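Local coordinates for protein acetaldehyde dehydrogenase (Acetylating) (Geobacillus thermoglucosidasius, PDB 5J78) that probably catalyses the reversible, NAD-dependent conversion of acetaldehyde and coenzyme A to acetyl-CoA, as in other acetylating aldehyde dehydrogenases, at residues A228-G233 against I446-T451; V396-E401 against E407-D412. All coordinates share one frame; numbering follows the deposited sequence.

Contact 1 of 2, residues A228-G233 against I446-T451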
ATOM      1  N   ALA A 228       1.419 -13.933  -1.676  1.00 21.96           N
ATOM      2  CA  ALA A 228       0.208 -13.111  -1.691  1.00 20.05           C
ATOM      3  C   ALA A 228      -0.861 -13.679  -0.759  1.00 20.51           C
ATOM      4  O   ALA A 228      -1.564 -12.936  -0.055  1.00 17.69           O
ATOM      5  CB  ALA A 228      -0.340 -12.994  -3.084  1.00 15.64           C
ATOM      6  N   ALA A 229      -0.996 -14.998  -0.764  1.00 18.86           N
ATOM      7  CA  ALA A 229      -1.976 -15.637   0.105  1.00 19.95           C
ATOM      8  C   ALA A 229      -1.612 -15.418   1.590  1.00 13.86           C
ATOM      9  O   ALA A 229      -2.489 -15.219   2.414  1.00 15.10           O
ATOM     10  CB  ALA A 229      -2.090 -17.141  -0.221  1.00 22.78           C
ATOM     11  N   TYR A 230      -0.327 -15.453   1.923  1.00 14.66           N
ATOM     12  CA  TYR A 230       0.097 -15.164   3.301  1.00 19.44           C
ATOM     13  C   TYR A 230       0.158 -13.651   3.617  1.00 20.29           C
ATOM     14  O   TYR A 230       0.560 -13.251   4.720  1.00 19.89           O
ATOM     15  CB  TYR A 230       1.447 -15.830   3.589  1.00 16.37           C
ATOM     16  CG  TYR A 230       1.292 -17.309   3.867  1.00 22.04           C
ATOM     17  CD1 TYR A 230       0.855 -17.753   5.105  1.00 23.42           C
ATOM     18  CD2 TYR A 230       1.526 -18.252   2.885  1.00 21.85           C
ATOM     19  CE1 TYR A 230       0.686 -19.094   5.364  1.00 21.95           C
ATOM     20  CE2 TYR A 230       1.358 -19.601   3.130  1.00 20.94           C
ATOM     21  CZ  TYR A 230       0.935 -20.020   4.365  1.00 26.02           C
ATOM     22  OH  TYR A 230       0.760 -21.371   4.613  1.00 22.26           O
ATOM     23  N   SER A 231      -0.283 -12.831   2.665  1.00 18.14           N
ATOM     24  CA  SER A 231      -0.318 -11.373   2.813  1.00 18.98           C
ATOM     25  C   SER A 231      -1.745 -10.889   2.771  1.00 23.08           C
ATOM     26  O   SER A 231      -1.993  -9.697   2.789  1.00 21.33           O
ATOM     27  CB  SER A 231       0.464 -10.671   1.703  1.00 23.07           C
ATOM     28  OG  SER A 231       1.838 -11.022   1.702  1.00 20.03           O
ATOM     29  N   SER A 232      -2.679 -11.831   2.677  1.00 24.09           N
ATOM     30  CA  SER A 232      -4.074 -11.524   2.378  1.00 18.59           C
ATOM     31  C   SER A 232      -4.893 -11.056   3.562  1.00 22.79           C
ATOM     32  O   SER A 232      -6.010 -10.552   3.392  1.00 21.78           O
ATOM     33  CB  SER A 232      -4.753 -12.763   1.820  1.00 22.64           C
ATOM     34  OG  SER A 232      -4.780 -13.768   2.819  1.00 20.99           O
ATOM     35  N   GLY A 233      -4.361 -11.269   4.761  1.00 25.63           N
ATOM     36  CA  GLY A 233      -5.124 -11.043   5.970  1.00 16.33           C
ATOM     37  C   GLY A 233      -5.963 -12.253   6.368  1.00 22.71           C
ATOM     38  O   GLY A 233      -6.695 -12.178   7.354  1.00 16.69           O
ATOM     39  N   ILE A 446      10.308 -23.599   6.652  1.00 19.70           N
ATOM     40  CA  ILE A 446      11.506 -23.338   5.876  1.00 22.15           C
ATOM     41  C   ILE A 446      11.138 -22.938   4.445  1.00 23.68           C
ATOM     42  O   ILE A 446      11.919 -22.272   3.761  1.00 20.28           O
ATOM     43  CB  ILE A 446      12.468 -24.557   5.887  1.00 26.97           C
ATOM     44  CG1 ILE A 446      13.886 -24.114   5.504  1.00 27.27           C
ATOM     45  CG2 ILE A 446      11.962 -25.704   4.974  1.00 23.83           C
ATOM     46  CD1 ILE A 446      14.969 -25.101   5.878  1.00 28.06           C
ATOM     47  N   GLY A 447       9.939 -23.321   4.005  1.00 19.72           N
ATOM     48  CA  GLY A 447       9.406 -22.869   2.728  1.00 16.27           C
ATOM     49  C   GLY A 447       8.214 -21.933   2.847  1.00 26.14           C
ATOM     50  O   GLY A 447       7.325 -21.966   2.002  1.00 26.47           O
ATOM     51  N   ASN A 448       8.181 -21.115   3.899  1.00 19.14           N
ATOM     52  CA  ASN A 448       7.156 -20.067   4.043  1.00 14.39           C
ATOM     53  C   ASN A 448       5.735 -20.599   4.088  1.00 15.44           C
ATOM     54  O   ASN A 448       4.798 -19.955   3.609  1.00 18.41           O
ATOM     55  CB  ASN A 448       7.273 -19.042   2.921  1.00 19.70           C
ATOM     56  CG  ASN A 448       6.788 -17.657   3.344  1.00 33.19           C
ATOM     57  OD1 ASN A 448       7.538 -16.888   3.934  1.00 40.88           O
ATOM     58  ND2 ASN A 448       5.530 -17.344   3.052  1.00 37.40           N
ATOM     59  N   ASN A 449       5.568 -21.758   4.707  1.00 16.19           N
ATOM     60  CA  ASN A 449       4.258 -22.393   4.794  1.00 14.83           C
ATOM     61  C   ASN A 449       3.899 -22.719   6.243  1.00 21.14           C
ATOM     62  O   ASN A 449       4.786 -22.940   7.072  1.00 15.01           O
ATOM     63  CB  ASN A 449       4.213 -23.691   3.971  1.00 22.71           C
ATOM     64  CG  ASN A 449       4.338 -23.472   2.459  1.00 22.62           C
ATOM     65  OD1 ASN A 449       4.782 -24.381   1.728  1.00 18.47           O
ATOM     66  ND2 ASN A 449       3.933 -22.294   1.974  1.00 19.76           N
ATOM     67  N   ILE A 450       2.602 -22.794   6.530  1.00 17.82           N
ATOM     68  CA  ILE A 450       2.122 -23.078   7.873  1.00 17.45           C
ATOM     69  C   ILE A 450       2.222 -24.572   8.227  1.00 16.57           C
ATOM     70  O   ILE A 450       2.161 -24.929   9.400  1.00 18.83           O
ATOM     71  CB  ILE A 450       0.657 -22.586   8.046  1.00 18.41           C
ATOM     72  CG1 ILE A 450       0.268 -22.503   9.536  1.00 21.90           C
ATOM     73  CG2 ILE A 450      -0.316 -23.469   7.289  1.00 25.17           C
ATOM     74  CD1 ILE A 450       0.888 -21.343  10.303  1.00 21.39           C
ATOM     75  N   THR A 451       2.376 -25.442   7.224  1.00 13.74           N
ATOM     76  CA  THR A 451       2.537 -26.877   7.468  1.00  9.82           C
ATOM     77  C   THR A 451       3.442 -27.560   6.440  1.00 14.62           C
ATOM     78  O   THR A 451       3.625 -27.066   5.323  1.00 18.19           O
ATOM     79  CB  THR A 451       1.188 -27.618   7.476  1.00 14.43           C
ATOM     80  OG1 THR A 451       1.396 -28.966   7.922  1.00 18.75           O
ATOM     81  CG2 THR A 451       0.561 -27.639   6.098  1.00 17.38           C
TER

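Contact 2 of 2, residues V396-E401 against E407-D412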
ATOM      1  N   VAL A 396      12.882 -34.832  -1.072  1.00 21.36           N
ATOM      2  CA  VAL A 396      14.135 -35.448  -1.511  1.00 14.57           C
ATOM      3  C   VAL A 396      13.933 -36.942  -1.750  1.00 21.70           C
ATOM      4  O   VAL A 396      12.935 -37.529  -1.307  1.00 20.48           O
ATOM      5  CB  VAL A 396      15.289 -35.274  -0.479  1.00 19.76           C
ATOM      6  CG1 VAL A 396      15.695 -33.819  -0.345  1.00 18.96           C
ATOM      7  CG2 VAL A 396      14.901 -35.837   0.855  1.00 21.40           C
ATOM      8  N   GLY A 397      14.889 -37.555  -2.445  1.00 18.82           N
ATOM      9  CA  GLY A 397      14.888 -38.990  -2.655  1.00 18.03           C
ATOM     10  C   GLY A 397      16.243 -39.642  -2.424  1.00 20.45           C
ATOM     11  O   GLY A 397      17.298 -38.998  -2.509  1.00 23.23           O
ATOM     12  N   ILE A 398      16.204 -40.935  -2.122  1.00 18.44           N
ATOM     13  CA  ILE A 398      17.415 -41.750  -2.077  1.00 19.50           C
ATOM     14  C   ILE A 398      17.094 -43.176  -2.515  1.00 28.63           C
ATOM     15  O   ILE A 398      16.042 -43.714  -2.152  1.00 20.94           O
ATOM     16  CB  ILE A 398      18.053 -41.769  -0.654  1.00 26.26           C
ATOM     17  CG1 ILE A 398      19.194 -42.789  -0.589  1.00 26.29           C
ATOM     18  CG2 ILE A 398      16.996 -42.087   0.418  1.00 18.89           C
ATOM     19  CD1 ILE A 398      20.033 -42.717   0.688  1.00 25.02           C
ATOM     20  N   HIS A 399      17.998 -43.770  -3.303  1.00 27.64           N
ATOM     21  CA  HIS A 399      17.919 -45.188  -3.666  1.00 26.69           C
ATOM     22  C   HIS A 399      19.070 -45.961  -3.052  1.00 26.09           C
ATOM     23  O   HIS A 399      20.236 -45.655  -3.307  1.00 29.02           O
ATOM     24  CB  HIS A 399      17.922 -45.357  -5.181  1.00 27.78           C
ATOM     25  CG  HIS A 399      16.691 -44.818  -5.829  1.00 24.96           C
ATOM     26  ND1 HIS A 399      15.546 -45.572  -5.991  1.00 25.15           N
ATOM     27  CD2 HIS A 399      16.407 -43.590  -6.312  1.00 16.76           C
ATOM     28  CE1 HIS A 399      14.618 -44.832  -6.574  1.00 22.11           C
ATOM     29  NE2 HIS A 399      15.115 -43.625  -6.775  1.00 21.97           N
ATOM     30  N   ALA A 400      18.741 -46.983  -2.265  1.00 24.92           N
ATOM     31  CA  ALA A 400      19.757 -47.659  -1.467  1.00 32.96           C
ATOM     32  C   ALA A 400      19.198 -48.911  -0.815  1.00 30.06           C
ATOM     33  O   ALA A 400      18.008 -48.995  -0.564  1.00 30.96           O
ATOM     34  CB  ALA A 400      20.307 -46.700  -0.409  1.00 21.55           C
ATOM     35  N   GLU A 401      20.054 -49.905  -0.568  1.00 40.44           N
ATOM     36  CA  GLU A 401      19.637 -51.091   0.182  1.00 38.61           C
ATOM     37  C   GLU A 401      20.334 -51.168   1.544  1.00 35.41           C
ATOM     38  O   GLU A 401      20.002 -52.004   2.385  1.00 33.05           O
ATOM     39  CB  GLU A 401      19.909 -52.353  -0.639  1.00 50.55           C
ATOM     40  CG  GLU A 401      19.116 -52.406  -1.951  1.00 47.51           C
ATOM     41  CD  GLU A 401      17.605 -52.365  -1.739  1.00 49.75           C
ATOM     42  OE1 GLU A 401      17.138 -52.764  -0.648  1.00 56.99           O
ATOM     43  OE2 GLU A 401      16.881 -51.930  -2.662  1.00 52.70           O
ATOM     44  N   GLU A 407      19.239 -44.362   6.986  1.00 34.92           N
ATOM     45  CA  GLU A 407      19.050 -43.682   8.266  1.00 37.07           C
ATOM     46  C   GLU A 407      19.952 -42.462   8.419  1.00 27.63           C
ATOM     47  O   GLU A 407      19.502 -41.392   8.832  1.00 30.78           O
ATOM     48  CB  GLU A 407      19.293 -44.667   9.412  1.00 39.07           C
ATOM     49  CG  GLU A 407      18.082 -45.563   9.686  1.00 51.66           C
ATOM     50  CD  GLU A 407      18.394 -46.760  10.581  1.00 61.78           C
ATOM     51  OE1 GLU A 407      19.514 -46.824  11.136  1.00 58.03           O
ATOM     52  OE2 GLU A 407      17.513 -47.638  10.727  1.00 55.66           O
ATOM     53  N   ALA A 408      21.221 -42.607   8.071  1.00 25.46           N
ATOM     54  CA  ALA A 408      22.179 -41.495   8.172  1.00 24.31           C
ATOM     55  C   ALA A 408      21.935 -40.358   7.162  1.00 25.23           C
ATOM     56  O   ALA A 408      22.132 -39.169   7.471  1.00 31.27           O
ATOM     57  CB  ALA A 408      23.593 -42.035   8.001  1.00 32.70           C
ATOM     58  N   TYR A 409      21.518 -40.716   5.953  1.00 24.95           N
ATOM     59  CA  TYR A 409      21.347 -39.726   4.885  1.00 25.20           C
ATOM     60  C   TYR A 409      20.080 -38.888   5.108  1.00 16.26           C
ATOM     61  O   TYR A 409      20.074 -37.676   4.884  1.00 22.54           O
ATOM     62  CB  TYR A 409      21.278 -40.412   3.509  1.00 23.99           C
ATOM     63  CG  TYR A 409      21.148 -39.437   2.359  1.00 17.80           C
ATOM     64  CD1 TYR A 409      22.206 -38.627   1.999  1.00 22.74           C
ATOM     65  CD2 TYR A 409      19.966 -39.317   1.642  1.00 24.21           C
ATOM     66  CE1 TYR A 409      22.101 -37.724   0.959  1.00 22.97           C
ATOM     67  CE2 TYR A 409      19.860 -38.421   0.577  1.00 25.30           C
ATOM     68  CZ  TYR A 409      20.936 -37.632   0.241  1.00 23.21           C
ATOM     69  OH  TYR A 409      20.846 -36.721  -0.793  1.00 25.12           O
ATOM     70  N   THR A 410      19.025 -39.552   5.569  1.00 20.83           N
ATOM     71  CA  THR A 410      17.700 -38.961   5.628  1.00 22.42           C
ATOM     72  C   THR A 410      17.442 -38.073   6.858  1.00 37.33           C
ATOM     73  O   THR A 410      16.625 -37.159   6.782  1.00 31.32           O
ATOM     74  CB  THR A 410      16.608 -40.056   5.594  1.00 28.38           C
ATOM     75  OG1 THR A 410      16.809 -40.991   6.665  1.00 26.72           O
ATOM     76  CG2 THR A 410      16.619 -40.793   4.245  1.00 30.18           C
ATOM     77  N   ILE A 411      18.136 -38.312   7.968  1.00 26.15           N
ATOM     78  CA  ILE A 411      17.752 -37.688   9.243  1.00 23.53           C
ATOM     79  C   ILE A 411      17.769 -36.146   9.192  1.00 31.29           C
ATOM     80  O   ILE A 411      16.901 -35.505   9.787  1.00 34.49           O
ATOM     81  CB  ILE A 411      18.647 -38.176  10.409  1.00 26.90           C
ATOM     82  CG1 ILE A 411      18.165 -37.590  11.760  1.00 36.86           C
ATOM     83  CG2 ILE A 411      20.113 -37.797  10.163  1.00 34.10           C
ATOM     84  CD1 ILE A 411      16.795 -38.076  12.221  1.00 30.90           C
ATOM     85  N   ASP A 412      18.712 -35.554   8.460  1.00 21.00           N
ATOM     86  CA  ASP A 412      18.875 -34.094   8.458  1.00 29.37           C
ATOM     87  C   ASP A 412      18.473 -33.373   7.164  1.00 30.01           C
ATOM     88  O   ASP A 412      18.888 -32.235   6.933  1.00 41.96           O
ATOM     89  CB  ASP A 412      20.330 -33.742   8.783  1.00 29.64           C
ATOM     90  CG  ASP A 412      21.311 -34.243   7.723  1.00 58.24           C
ATOM     91  OD1 ASP A 412      20.898 -35.035   6.846  1.00 49.62           O
ATOM     92  OD2 ASP A 412      22.501 -33.859   7.775  1.00 59.07           O
TER
HETATM   93  O   HOH W   1      18.397 -36.655  -1.815  1.00 25.68           O

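Contact 1 of 2, residues A228-G233 against I446-T451
Tyr230 reaches across to the loop 446-451 with its hydroxyl and the CD2-CE2 side of its ring. Its CG lies anti to its own carbonyl carbon and beside the backbone N, which sends the ring across to the loop. Its OH accepts the backbone N-H of Ile450, with 3.0 Å from OH to N and an angle of 151° at the hydrogen. The same OH is also hydrogen-bonded to Gly238 N, so two partners fix the end of the ring. This is the tight part of the contact. Asn448 O lies over one ring face, 3.5 Å from Tyr230 CE2. Ile450 packs beside the hydroxyl, its CG2 3.6 Å from Tyr230 OH. The amide of Asn449 is turned 27° from the ring plane, and its ND2 stands 3.9 Å from Tyr230 CE2. ND2 is hydrogen-bonded to Val239 O and OD1 to Cys443 N. The looser side is the side chain of Asn448, a partly exposed residue. Its amide stands at 90° to the ring, and its ND2 is hydrogen-bonded to Gly233 O of the second subunit. The contact joins the end of helix 223-229 to the loop before strand 461-468, with strand 236-238 alongside, where Ile450 touches Tyr237.

Contact 2 of 2, residues V396-E401 against E407-D412
Ile398 on strand 395-399 packs against Tyr409 on helix 403-410. The two elements are the first strand and the helix of a beta-alpha-beta unit, which continues into strand 415-420 of the seven-stranded parallel sheet. This open alpha/beta sheet is consistent with the catalytic domain of the aldehyde dehydrogenase family.

The side chain of Ile398 starts at CB, which lies 3.9 Å from Tyr409 CD2 and almost as near to CE2. CG2 branches off to the neighbouring helix residue and meets the methyl CG2 of Thr410 at 4.1 Å. CG1 only skirts the ring at CD2. The torsions place CG1 anti to the backbone N (chi1 172°) and keep the chain extended (chi2 170°). This carries CD1 along the ring to its root, 3.5 Å from Tyr409 CD2. CD1 also touches CG and CB of the tyrosine. The two side chains therefore run past each other in opposite directions, with the isoleucine tip at the root of the tyrosine.

The methyl of Thr410 faces the strand, while its OG1 is hydrogen-bonded to Ile406 O within the helix. Tyr409 also meets Tyr247 of strand 244-248, Ala383 of helix 376-388 and Lys413, which makes a cation-pi contact with the ring. A leucine in place of Tyr409 would probably leave Ile398 less well covered and the water that bridges to Gly397 O without its helix-side partner.

No direct hydrogen bond joins the two segments. Instead a water bridges them, lying at the ring edge in its plane. It accepts from Tyr409 OH at 2.7 Å and donates to Gly397 O, also at 2.7 Å.

How the contacts relate
From the N terminus, the chain first reaches 228-233, at the end of helix 223-229. It then runs through the parallel sheet and its helices. Contact 2 closes a short loop on the way, with only five residues between 396-401 and 407-412. The chain next passes through strand 415-420 and reaches 446-451, which closes the long loop of contact 1 over 212 residues. Contact 2 thus lies within the loop of contact 1, and the two do not cross. Contact 1 ties the end of helix 223-229, which follows strand 216-219 of the mixed sheet, to the loop that leads back into that sheet through strand 461-468. Contact 2 is local to the parallel sheet. Their centres are about 28 Å apart, and both touch the second subunit.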